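Local coordinates for protein ectonucleoside triphosphate diphosphohydrolase 4 (Homo sapiens, PDB 6WG5) that belongs to the GDA1/CD39 family of nucleoside phosphatases, whose fold is related to that of the actin-like ATPases, at residues Ala286-Arg289 with Tyr290-Ile294; Ala296-Gln300 with Lys301-Leu305; Leu436-Leu439 with Lys440-Phe444. One frame throughout, in Å; residues are numbered along the deposited sequence.

Contact 1 (Ala286-Arg289 with Tyr290-Ile294); sequences ARQR and YEDRI. With NAG (2-acetamido-2-deoxy-beta-D-glucopyranose), chain B.
A286 offers its carbonyl O to the backbone N of Y290, the first of four successive i to i+4 bonds that join 286-289 to 290-294 within helix 283-296. Its small methyl suits a place where the helix lies close against F444 and W448 of helix 436-456. R287 sends its side chain along the helix to E291: CG stands anti to the backbone N (chi1 173°), and a bend at chi2 brings NE within 2.7 Å of E291 OE2. This salt bridge reaches the carboxylate on its anti side, with the guanidinium and carboxylate planes nearly perpendicular at 87°. A weak second bond runs from R287 NH2 to the same E291 OE2, at 3.1 Å. NH1 of R287 also lies at the edge of the Y290 ring, 3.6 Å from CD2, while D319 takes a salt bridge from NH1 and a hydrogen bond from the Y290 hydroxyl. The arrangement is the classic i to i+4 side-chain pairing of an alpha-helix, here an Arg-Glu pair. One residue on, Q288 repeats the spacing in neutral-to-charged form, its NE2 donating to D292 OD1 at 3.0 Å. D292 OD1 lies in the plane of the Q288 amide, but the amide N approaches it from above the carboxylate plane. R289 leaves the helix on another side, where C8 of an N-acetylglucosamine, part of a glycan carried by the protein, sits 3.7 Å from its CZ, over one face of the guanidinium. F355 O and G280 O accept hydrogen bonds from NH1 and NH2, fixing the flat group beside the sugar's acetamide methyl.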
ATOM      1  N   ALA A 286       6.237  15.352  -6.260  1.00 24.82           N
ATOM      2  CA  ALA A 286       6.245  16.651  -5.599  1.00 22.85           C
ATOM      3  C   ALA A 286       7.463  17.465  -6.011  1.00 24.27           C
ATOM      4  O   ALA A 286       7.354  18.668  -6.277  1.00 28.24           O
ATOM      5  CB  ALA A 286       6.205  16.473  -4.082  1.00 21.78           C
ATOM      6  N   ARG A 287       8.633  16.825  -6.074  1.00 22.96           N
ATOM      7  CA  ARG A 287       9.838  17.534  -6.488  1.00 23.76           C
ATOM      8  C   ARG A 287       9.707  18.046  -7.916  1.00 24.73           C
ATOM      9  O   ARG A 287      10.160  19.154  -8.229  1.00 26.80           O
ATOM     10  CB  ARG A 287      11.059  16.619  -6.350  1.00 23.50           C
ATOM     11  CG  ARG A 287      12.354  17.194  -6.924  1.00 24.43           C
ATOM     12  CD  ARG A 287      12.856  18.392  -6.131  1.00 24.85           C
ATOM     13  NE  ARG A 287      13.916  19.101  -6.842  1.00 25.96           N
ATOM     14  CZ  ARG A 287      14.556  20.169  -6.373  1.00 27.32           C
ATOM     15  NH1 ARG A 287      14.258  20.661  -5.177  1.00 28.05           N
ATOM     16  NH2 ARG A 287      15.501  20.749  -7.104  1.00 31.63           N
ATOM     17  N   GLN A 288       9.094  17.255  -8.797  1.00 28.31           N
ATOM     18  CA  GLN A 288       8.928  17.691 -10.178  1.00 33.16           C
ATOM     19  C   GLN A 288       7.951  18.857 -10.272  1.00 29.79           C
ATOM     20  O   GLN A 288       8.190  19.817 -11.012  1.00 32.13           O
ATOM     21  CB  GLN A 288       8.461  16.522 -11.048  1.00 37.45           C
ATOM     22  CG  GLN A 288       8.363  16.855 -12.529  1.00 47.10           C
ATOM     23  CD  GLN A 288       9.682  17.338 -13.105  1.00 56.35           C
ATOM     24  OE1 GLN A 288      10.685  16.622 -13.076  1.00 60.62           O
ATOM     25  NE2 GLN A 288       9.690  18.562 -13.624  1.00 55.00           N
ATOM     26  N   ARG A 289       6.846  18.793  -9.528  1.00 25.54           N
ATOM     27  CA  ARG A 289       5.912  19.913  -9.502  1.00 26.06           C
ATOM     28  C   ARG A 289       6.580  21.163  -8.945  1.00 26.58           C
ATOM     29  O   ARG A 289       6.294  22.283  -9.386  1.00 27.51           O
ATOM     30  CB  ARG A 289       4.682  19.545  -8.673  1.00 25.29           C
ATOM     31  CG  ARG A 289       3.863  18.394  -9.246  1.00 24.93           C
ATOM     32  CD  ARG A 289       2.845  17.902  -8.237  1.00 24.12           C
ATOM     33  NE  ARG A 289       2.054  19.008  -7.714  1.00 24.46           N
ATOM     34  CZ  ARG A 289       1.458  19.017  -6.527  1.00 23.90           C
ATOM     35  NH1 ARG A 289       0.762  20.081  -6.149  1.00 25.39           N
ATOM     36  NH2 ARG A 289       1.560  17.974  -5.714  1.00 22.97           N
ATOM     37  N   TYR A 290       7.479  20.987  -7.974  1.00 31.57           N
ATOM     38  CA  TYR A 290       8.196  22.119  -7.400  1.00 30.50           C
ATOM     39  C   TYR A 290       9.150  22.733  -8.418  1.00 31.16           C
ATOM     40  O   TYR A 290       9.185  23.957  -8.593  1.00 33.17           O
ATOM     41  CB  TYR A 290       8.943  21.663  -6.144  1.00 27.84           C
ATOM     42  CG  TYR A 290       9.842  22.706  -5.519  1.00 30.38           C
ATOM     43  CD1 TYR A 290       9.313  23.848  -4.937  1.00 36.56           C
ATOM     44  CD2 TYR A 290      11.219  22.537  -5.493  1.00 28.87           C
ATOM     45  CE1 TYR A 290      10.132  24.799  -4.358  1.00 35.77           C
ATOM     46  CE2 TYR A 290      12.044  23.479  -4.916  1.00 32.07           C
ATOM     47  CZ  TYR A 290      11.496  24.608  -4.349  1.00 32.92           C
ATOM     48  OH  TYR A 290      12.315  25.555  -3.777  1.00 34.62           O
ATOM     49  N   GLU A 291       9.926  21.895  -9.110  1.00 34.46           N
ATOM     50  CA  GLU A 291      10.818  22.405 -10.146  1.00 29.01           C
ATOM     51  C   GLU A 291      10.041  23.063 -11.277  1.00 34.39           C
ATOM     52  O   GLU A 291      10.511  24.046 -11.860  1.00 34.56           O
ATOM     53  CB  GLU A 291      11.693  21.274 -10.688  1.00 31.80           C
ATOM     54  CG  GLU A 291      12.707  20.738  -9.681  1.00 30.83           C
ATOM     55  CD  GLU A 291      13.557  19.608 -10.235  1.00 33.73           C
ATOM     56  OE1 GLU A 291      13.383  19.249 -11.418  1.00 38.04           O
ATOM     57  OE2 GLU A 291      14.404  19.077  -9.484  1.00 37.09           O
ATOM     58  N   ASP A 292       8.854  22.542 -11.599  1.00 34.75           N
ATOM     59  CA  ASP A 292       8.043  23.143 -12.653  1.00 33.39           C
ATOM     60  C   ASP A 292       7.701  24.590 -12.327  1.00 33.24           C
ATOM     61  O   ASP A 292       7.688  25.446 -13.219  1.00 37.66           O
ATOM     62  CB  ASP A 292       6.765  22.332 -12.868  1.00 39.88           C
ATOM     63  CG  ASP A 292       7.010  21.041 -13.626  1.00 48.23           C
ATOM     64  OD1 ASP A 292       8.057  20.927 -14.298  1.00 50.46           O
ATOM     65  OD2 ASP A 292       6.144  20.141 -13.558  1.00 54.40           O
ATOM     66  N   ARG A 293       7.414  24.888 -11.057  1.00 36.04           N
ATOM     67  CA  ARG A 293       7.033  26.250 -10.701  1.00 39.31           C
ATOM     68  C   ARG A 293       8.251  27.166 -10.646  1.00 38.29           C
ATOM     69  O   ARG A 293       8.156  28.346 -11.000  1.00 38.90           O
ATOM     70  CB  ARG A 293       6.284  26.271  -9.367  1.00 41.54           C
ATOM     71  CG  ARG A 293       5.337  27.461  -9.242  1.00 51.56           C
ATOM     72  CD  ARG A 293       4.783  27.633  -7.838  1.00 61.97           C
ATOM     73  NE  ARG A 293       3.594  26.818  -7.594  1.00 72.24           N
ATOM     74  CZ  ARG A 293       2.884  26.848  -6.467  1.00 76.27           C
ATOM     75  NH1 ARG A 293       3.244  27.654  -5.474  1.00 78.15           N
ATOM     76  NH2 ARG A 293       1.815  26.072  -6.330  1.00 74.59           N
ATOM     77  N   ILE A 294       9.397  26.649 -10.198  1.00 31.65           N
ATOM     78  CA  ILE A 294      10.638  27.417 -10.285  1.00 32.62           C
ATOM     79  C   ILE A 294      10.904  27.804 -11.731  1.00 33.90           C
ATOM     80  O   ILE A 294      11.243  28.955 -12.037  1.00 35.15           O
ATOM     81  CB  ILE A 294      11.813  26.616  -9.695  1.00 31.97           C
ATOM     82  CG1 ILE A 294      11.646  26.461  -8.183  1.00 30.96           C
ATOM     83  CG2 ILE A 294      13.150  27.294 -10.022  1.00 33.15           C
ATOM     84  CD1 ILE A 294      12.687  25.561  -7.547  1.00 30.25           C
TER
HETATM   85  C1  NAG B   1      -2.926  21.187  -7.333  1.00 45.29           C
HETATM   86  C2  NAG B   1      -3.047  20.156  -8.460  1.00 44.42           C
HETATM   87  C3  NAG B   1      -2.881  20.826  -9.825  1.00 52.56           C
HETATM   88  C4  NAG B   1      -3.783  22.047  -9.960  1.00 63.35           C
HETATM   89  C5  NAG B   1      -3.592  22.976  -8.770  1.00 64.00           C
HETATM   90  C6  NAG B   1      -4.547  24.146  -8.767  1.00 67.87           C
HETATM   91  C7  NAG B   1      -2.373  17.809  -8.170  1.00 39.40           C
HETATM   92  C8  NAG B   1      -1.217  16.865  -8.034  1.00 40.97           C
HETATM   93  N2  NAG B   1      -2.059  19.101  -8.300  1.00 41.42           N
HETATM   94  O3  NAG B   1      -3.191  19.883 -10.845  1.00 49.54           O
HETATM   95  O4  NAG B   1      -3.434  22.764 -11.139  1.00 80.81           O
HETATM   96  O5  NAG B   1      -3.833  22.251  -7.559  1.00 60.73           O
HETATM   97  O6  NAG B   1      -4.561  24.794  -7.502  1.00 74.65           O
HETATM   98  O7  NAG B   1      -3.536  17.418  -8.160  1.00 41.11           O

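Contact 2 (Ala296-Gln300 with Lys301-Leu305)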
ATOM      1  N   ALA A 296       8.724  27.961 -14.288  1.00 35.21           N
ATOM      2  CA  ALA A 296       7.709  28.870 -14.806  1.00 36.12           C
ATOM      3  C   ALA A 296       7.880  30.275 -14.242  1.00 36.96           C
ATOM      4  O   ALA A 296       7.647  31.262 -14.948  1.00 38.30           O
ATOM      5  CB  ALA A 296       6.316  28.335 -14.484  1.00 35.22           C
ATOM      6  N   ASN A 297       8.284  30.386 -12.978  1.00 40.86           N
ATOM      7  CA  ASN A 297       8.381  31.683 -12.320  1.00 39.63           C
ATOM      8  C   ASN A 297       9.625  32.468 -12.714  1.00 41.82           C
ATOM      9  O   ASN A 297       9.847  33.552 -12.167  1.00 39.95           O
ATOM     10  CB  ASN A 297       8.350  31.503 -10.799  1.00 37.48           C
ATOM     11  CG  ASN A 297       6.957  31.220 -10.275  1.00 38.05           C
ATOM     12  OD1 ASN A 297       5.963  31.486 -10.951  1.00 39.92           O
ATOM     13  ND2 ASN A 297       6.876  30.688  -9.064  1.00 39.74           N
ATOM     14  N   THR A 298      10.436  31.959 -13.646  1.00 38.68           N
ATOM     15  CA  THR A 298      11.614  32.700 -14.076  1.00 40.04           C
ATOM     16  C   THR A 298      11.245  34.083 -14.599  1.00 41.64           C
ATOM     17  O   THR A 298      12.020  35.033 -14.436  1.00 42.73           O
ATOM     18  CB  THR A 298      12.368  31.911 -15.147  1.00 40.32           C
ATOM     19  OG1 THR A 298      12.791  30.657 -14.604  1.00 38.92           O
ATOM     20  CG2 THR A 298      13.594  32.681 -15.636  1.00 41.87           C
ATOM     21  N   ILE A 299      10.067  34.226 -15.208  1.00 42.14           N
ATOM     22  CA  ILE A 299       9.677  35.495 -15.818  1.00 43.51           C
ATOM     23  C   ILE A 299       8.833  36.325 -14.858  1.00 43.44           C
ATOM     24  O   ILE A 299       8.251  37.341 -15.253  1.00 44.67           O
ATOM     25  CB  ILE A 299       8.932  35.278 -17.148  1.00 44.13           C
ATOM     26  CG1 ILE A 299       7.806  34.250 -16.990  1.00 44.49           C
ATOM     27  CG2 ILE A 299       9.920  34.860 -18.232  1.00 44.85           C
ATOM     28  CD1 ILE A 299       6.926  34.112 -18.224  1.00 51.16           C
ATOM     29  N   GLN A 300       8.761  35.910 -13.596  1.00 45.60           N
ATOM     30  CA  GLN A 300       8.213  36.789 -12.570  1.00 46.16           C
ATOM     31  C   GLN A 300       9.172  37.947 -12.323  1.00 47.01           C
ATOM     32  O   GLN A 300      10.394  37.786 -12.384  1.00 42.64           O
ATOM     33  CB  GLN A 300       7.967  36.025 -11.269  1.00 49.49           C
ATOM     34  CG  GLN A 300       6.897  34.954 -11.362  1.00 54.46           C
ATOM     35  CD  GLN A 300       5.547  35.503 -11.786  1.00 58.03           C
ATOM     36  OE1 GLN A 300       5.209  36.651 -11.498  1.00 62.29           O
ATOM     37  NE2 GLN A 300       4.771  34.684 -12.488  1.00 57.05           N
ATOM     38  N   LYS A 301       8.614  39.130 -12.053  1.00 43.54           N
ATOM     39  CA  LYS A 301       9.447  40.325 -11.948  1.00 42.10           C
ATOM     40  C   LYS A 301      10.449  40.210 -10.806  1.00 40.57           C
ATOM     41  O   LYS A 301      11.592  40.666 -10.926  1.00 43.57           O
ATOM     42  CB  LYS A 301       8.574  41.571 -11.774  1.00 42.29           C
ATOM     43  CG  LYS A 301       7.831  41.975 -13.038  1.00 46.20           C
ATOM     44  CD  LYS A 301       7.346  43.417 -12.976  1.00 51.55           C
ATOM     45  CE  LYS A 301       6.480  43.760 -14.181  1.00 54.62           C
ATOM     46  NZ  LYS A 301       5.963  45.156 -14.139  1.00 57.60           N
ATOM     47  N   ASN A 302      10.049  39.599  -9.690  1.00 45.21           N
ATOM     48  CA  ASN A 302      10.967  39.472  -8.564  1.00 46.21           C
ATOM     49  C   ASN A 302      12.174  38.616  -8.937  1.00 47.12           C
ATOM     50  O   ASN A 302      13.300  38.902  -8.516  1.00 49.11           O
ATOM     51  CB  ASN A 302      10.239  38.889  -7.351  1.00 45.99           C
ATOM     52  CG  ASN A 302       9.807  37.452  -7.561  1.00 47.16           C
ATOM     53  OD1 ASN A 302       8.884  37.172  -8.325  1.00 49.03           O
ATOM     54  ND2 ASN A 302      10.466  36.531  -6.868  1.00 48.42           N
ATOM     55  N   ARG A 303      11.957  37.567  -9.733  1.00 36.87           N
ATOM     56  CA  ARG A 303      13.068  36.732 -10.180  1.00 36.20           C
ATOM     57  C   ARG A 303      13.941  37.466 -11.190  1.00 36.00           C
ATOM     58  O   ARG A 303      15.171  37.353 -11.155  1.00 40.57           O
ATOM     59  CB  ARG A 303      12.536  35.432 -10.785  1.00 33.57           C
ATOM     60  CG  ARG A 303      12.058  34.408  -9.767  1.00 31.62           C
ATOM     61  CD  ARG A 303      13.203  33.553  -9.241  1.00 31.26           C
ATOM     62  NE  ARG A 303      13.839  32.779 -10.305  1.00 31.51           N
ATOM     63  CZ  ARG A 303      13.355  31.643 -10.802  1.00 31.46           C
ATOM     64  NH1 ARG A 303      14.008  31.014 -11.771  1.00 31.18           N
ATOM     65  NH2 ARG A 303      12.221  31.134 -10.336  1.00 30.89           N
ATOM     66  N   LEU A 304      13.323  38.223 -12.100  1.00 33.85           N
ATOM     67  CA  LEU A 304      14.081  38.886 -13.156  1.00 35.54           C
ATOM     68  C   LEU A 304      14.899  40.050 -12.610  1.00 36.93           C
ATOM     69  O   LEU A 304      16.016  40.302 -13.076  1.00 38.24           O
ATOM     70  CB  LEU A 304      13.133  39.372 -14.253  1.00 36.13           C
ATOM     71  CG  LEU A 304      12.350  38.298 -15.011  1.00 35.20           C
ATOM     72  CD1 LEU A 304      11.280  38.948 -15.869  1.00 35.89           C
ATOM     73  CD2 LEU A 304      13.265  37.440 -15.869  1.00 35.56           C
ATOM     74  N   LEU A 305      14.362  40.774 -11.628  1.00 36.84           N
ATOM     75  CA  LEU A 305      15.016  41.972 -11.120  1.00 38.37           C
ATOM     76  C   LEU A 305      16.059  41.686 -10.049  1.00 38.35           C
ATOM     77  O   LEU A 305      16.809  42.598  -9.685  1.00 39.86           O
ATOM     78  CB  LEU A 305      13.972  42.944 -10.557  1.00 38.59           C
ATOM     79  CG  LEU A 305      13.327  44.002 -11.464  1.00 39.83           C
ATOM     80  CD1 LEU A 305      13.848  43.986 -12.897  1.00 40.80           C
ATOM     81  CD2 LEU A 305      11.814  43.843 -11.451  1.00 38.80           C
TER
HETATM   82  O   HOH W   1       5.571  39.245 -11.822  1.00 45.78           O
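Bends at chi2 (-85°) and chi3 (-62°) fold the R303 side chain back over the turn it follows, laying its guanidinium against the backbone of N297 and T298. A short loop links the end of helix 283-296 to helix 301-305, with Q300 at the N-cap position of the second helix. L304 N bonds to Q300 O at 3.0 Å. Arginine suits position 303 because its long chain spans the loop while its several N-H groups can serve backbone oxygens: those of I294 and T309 accept hydrogen bonds from NH2 and NH1. T298 CA lies over one face of the guanidinium, offset toward the rim and 3.9 Å from R303 CZ. T298 turns its hydroxyl back to the end of the preceding helix, bonding to F295 O. On another side of the turn L304 sets its branched end against the loop backbone, CD1 lying 3.5 Å from I299 O. Q300 is bent at chi2 as well, and its amide turns toward the start of the new helix. There a water donates to Q300 OE1 at 2.6 Å and accepts from K301 N at 3.1 Å.

Contact 3 (Leu436-Leu439 with Lys440-Phe444)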
ATOM      1  N   LEU A 436      22.830   7.852  -5.424  1.00 38.71           N
ATOM      2  CA  LEU A 436      23.079   9.286  -5.521  1.00 35.95           C
ATOM      3  C   LEU A 436      21.783  10.079  -5.618  1.00 35.11           C
ATOM      4  O   LEU A 436      21.719  11.219  -5.141  1.00 38.30           O
ATOM      5  CB  LEU A 436      23.979   9.582  -6.718  1.00 35.95           C
ATOM      6  CG  LEU A 436      25.461   9.275  -6.487  1.00 42.48           C
ATOM      7  CD1 LEU A 436      26.227   9.306  -7.798  1.00 44.33           C
ATOM      8  CD2 LEU A 436      26.079  10.247  -5.481  1.00 37.90           C
ATOM      9  N   HIS A 437      20.744   9.506  -6.227  1.00 30.05           N
ATOM     10  CA  HIS A 437      19.442  10.166  -6.242  1.00 23.31           C
ATOM     11  C   HIS A 437      18.916  10.356  -4.824  1.00 28.41           C
ATOM     12  O   HIS A 437      18.392  11.423  -4.485  1.00 26.20           O
ATOM     13  CB  HIS A 437      18.459   9.350  -7.080  1.00 25.32           C
ATOM     14  CG  HIS A 437      17.161  10.046  -7.345  1.00 25.61           C
ATOM     15  ND1 HIS A 437      16.158  10.137  -6.405  1.00 25.16           N
ATOM     16  CD2 HIS A 437      16.697  10.676  -8.452  1.00 26.58           C
ATOM     17  CE1 HIS A 437      15.136  10.798  -6.916  1.00 30.40           C
ATOM     18  NE2 HIS A 437      15.437  11.138  -8.157  1.00 31.86           N
ATOM     19  N   ARG A 438      19.050   9.331  -3.980  1.00 21.06           N
ATOM     20  CA  ARG A 438      18.667   9.466  -2.580  1.00 23.26           C
ATOM     21  C   ARG A 438      19.483  10.556  -1.895  1.00 25.18           C
ATOM     22  O   ARG A 438      18.939  11.371  -1.140  1.00 28.05           O
ATOM     23  CB  ARG A 438      18.844   8.126  -1.862  1.00 22.97           C
ATOM     24  CG  ARG A 438      18.858   8.202  -0.339  1.00 24.70           C
ATOM     25  CD  ARG A 438      17.601   8.847   0.216  1.00 25.81           C
ATOM     26  NE  ARG A 438      16.385   8.253  -0.331  1.00 27.94           N
ATOM     27  CZ  ARG A 438      15.157   8.699  -0.086  1.00 27.97           C
ATOM     28  NH1 ARG A 438      14.969   9.751   0.705  1.00 26.42           N
ATOM     29  NH2 ARG A 438      14.112   8.095  -0.635  1.00 29.03           N
ATOM     30  N   LEU A 439      20.793  10.585  -2.149  1.00 27.11           N
ATOM     31  CA  LEU A 439      21.652  11.573  -1.506  1.00 30.80           C
ATOM     32  C   LEU A 439      21.252  12.991  -1.900  1.00 30.71           C
ATOM     33  O   LEU A 439      21.318  13.916  -1.080  1.00 26.43           O
ATOM     34  CB  LEU A 439      23.110  11.304  -1.881  1.00 27.88           C
ATOM     35  CG  LEU A 439      24.168  11.953  -0.990  1.00 26.09           C
ATOM     36  CD1 LEU A 439      24.301  11.198   0.330  1.00 28.41           C
ATOM     37  CD2 LEU A 439      25.503  12.017  -1.711  1.00 26.78           C
ATOM     38  N   LYS A 440      20.828  13.179  -3.149  1.00 31.94           N
ATOM     39  CA  LYS A 440      20.536  14.513  -3.658  1.00 28.36           C
ATOM     40  C   LYS A 440      19.161  15.006  -3.224  1.00 29.64           C
ATOM     41  O   LYS A 440      19.004  16.183  -2.881  1.00 34.67           O
ATOM     42  CB  LYS A 440      20.643  14.505  -5.182  1.00 26.16           C
ATOM     43  CG  LYS A 440      20.179  15.773  -5.872  1.00 28.46           C
ATOM     44  CD  LYS A 440      20.610  15.753  -7.332  1.00 30.91           C
ATOM     45  CE  LYS A 440      20.044  16.916  -8.124  1.00 34.61           C
ATOM     46  NZ  LYS A 440      20.311  16.739  -9.582  1.00 38.09           N
ATOM     47  N   TYR A 441      18.157  14.130  -3.226  1.00 24.54           N
ATOM     48  CA  TYR A 441      16.775  14.533  -2.995  1.00 23.26           C
ATOM     49  C   TYR A 441      16.267  14.151  -1.609  1.00 22.53           C
ATOM     50  O   TYR A 441      15.071  14.304  -1.338  1.00 24.07           O
ATOM     51  CB  TYR A 441      15.874  13.933  -4.077  1.00 20.36           C
ATOM     52  CG  TYR A 441      16.197  14.458  -5.456  1.00 19.93           C
ATOM     53  CD1 TYR A 441      15.885  15.764  -5.809  1.00 30.11           C
ATOM     54  CD2 TYR A 441      16.823  13.656  -6.400  1.00 25.89           C
ATOM     55  CE1 TYR A 441      16.184  16.257  -7.061  1.00 28.51           C
ATOM     56  CE2 TYR A 441      17.125  14.142  -7.663  1.00 26.88           C
ATOM     57  CZ  TYR A 441      16.803  15.443  -7.986  1.00 28.27           C
ATOM     58  OH  TYR A 441      17.097  15.942  -9.237  1.00 32.62           O
ATOM     59  N   GLN A 442      17.144  13.670  -0.724  1.00 26.38           N
ATOM     60  CA  GLN A 442      16.732  13.371   0.644  1.00 30.33           C
ATOM     61  C   GLN A 442      16.108  14.589   1.313  1.00 29.14           C
ATOM     62  O   GLN A 442      15.106  14.469   2.027  1.00 27.00           O
ATOM     63  CB  GLN A 442      17.933  12.875   1.454  1.00 28.15           C
ATOM     64  CG  GLN A 442      17.785  12.978   2.979  1.00 26.99           C
ATOM     65  CD  GLN A 442      16.802  11.975   3.553  1.00 26.27           C
ATOM     66  OE1 GLN A 442      16.479  10.968   2.923  1.00 27.49           O
ATOM     67  NE2 GLN A 442      16.321  12.248   4.759  1.00 24.57           N
ATOM     68  N   CYS A 443      16.694  15.768   1.108  1.00 37.48           N
ATOM     69  CA  CYS A 443      16.225  16.959   1.808  1.00 38.98           C
ATOM     70  C   CYS A 443      14.799  17.302   1.416  1.00 31.63           C
ATOM     71  O   CYS A 443      13.916  17.418   2.272  1.00 28.40           O
ATOM     72  CB  CYS A 443      17.162  18.130   1.532  1.00 46.72           C
ATOM     73  SG  CYS A 443      18.591  17.995   2.571  1.00 61.50           S
ATOM     74  N   PHE A 444      14.555  17.482   0.118  1.00 22.59           N
ATOM     75  CA  PHE A 444      13.201  17.778  -0.329  1.00 20.97           C
ATOM     76  C   PHE A 444      12.229  16.707   0.147  1.00 25.08           C
ATOM     77  O   PHE A 444      11.157  17.017   0.680  1.00 24.57           O
ATOM     78  CB  PHE A 444      13.155  17.900  -1.852  1.00 21.24           C
ATOM     79  CG  PHE A 444      11.773  18.136  -2.383  1.00 19.82           C
ATOM     80  CD1 PHE A 444      11.317  19.421  -2.611  1.00 19.04           C
ATOM     81  CD2 PHE A 444      10.920  17.074  -2.626  1.00 22.29           C
ATOM     82  CE1 PHE A 444      10.044  19.640  -3.086  1.00 22.77           C
ATOM     83  CE2 PHE A 444       9.643  17.288  -3.096  1.00 24.38           C
ATOM     84  CZ  PHE A 444       9.203  18.574  -3.325  1.00 21.80           C
TER
HETATM   85  O   HOH W   2      19.180  15.966  -0.021  1.00 41.62           O
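The backbone begins as a regular helix, with K440 N bonded to L436 O and Y441 N to H437 O, then kinks where the N atoms of C443 and F444 lack bonds to the preceding turn. H437 and Y441 suit their places because two flat rings, four residues apart, can lie against each other on one flank of the helix. Y441 CD2 sits over the centre of the imidazole, 3.4 Å from H437 CE1, and the ring planes meet at 44°, an oblique aromatic pair. The aliphatic part of K440 covers a face of the same tyrosine ring with CG, while its NZ goes to a salt bridge with D328. R438, bent at chi2 and chi3, points NH1 at Q442 OE1 over 2.9 Å; its NH2 forms a salt bridge with E386, and Q442 NE2 donates to C390 O. Glutamine suits this buried place because its amide can accept from the arginine and donate to a backbone carbonyl at once. L439 packs on W418 and F425 of helix 418-427. At the kink a water accepts from C443 N at 2.7 Å and donates to L439 O at 3.1 Å, replacing the main-chain partner of C443 N. There C443, disulfide-bonded to C414, ties helix 436-456 to helix 403-414.

In the fold
Contacts 1 and 2 follow one another along the chain, and they meet where R303 reaches back to the end of helix 283-296. Contact 1 meets contact 3 through packing between helices 283-296 and 436-456, with F444 and Y441 set against A286, R287 and Y290. Contacts 2 and 3 do not touch, their nearest atoms being about 13 Å apart. All three are partly buried: 1 and 3 have buried faces where these helices pack, whereas contact 2, its centre about 40 Å from the centre of the chain, is mostly exposed. Charged and amide pairs dominate contact 1, an oblique aromatic pair and an arginine-glutamine bond contact 3, and backbone-directed bonds contact 2.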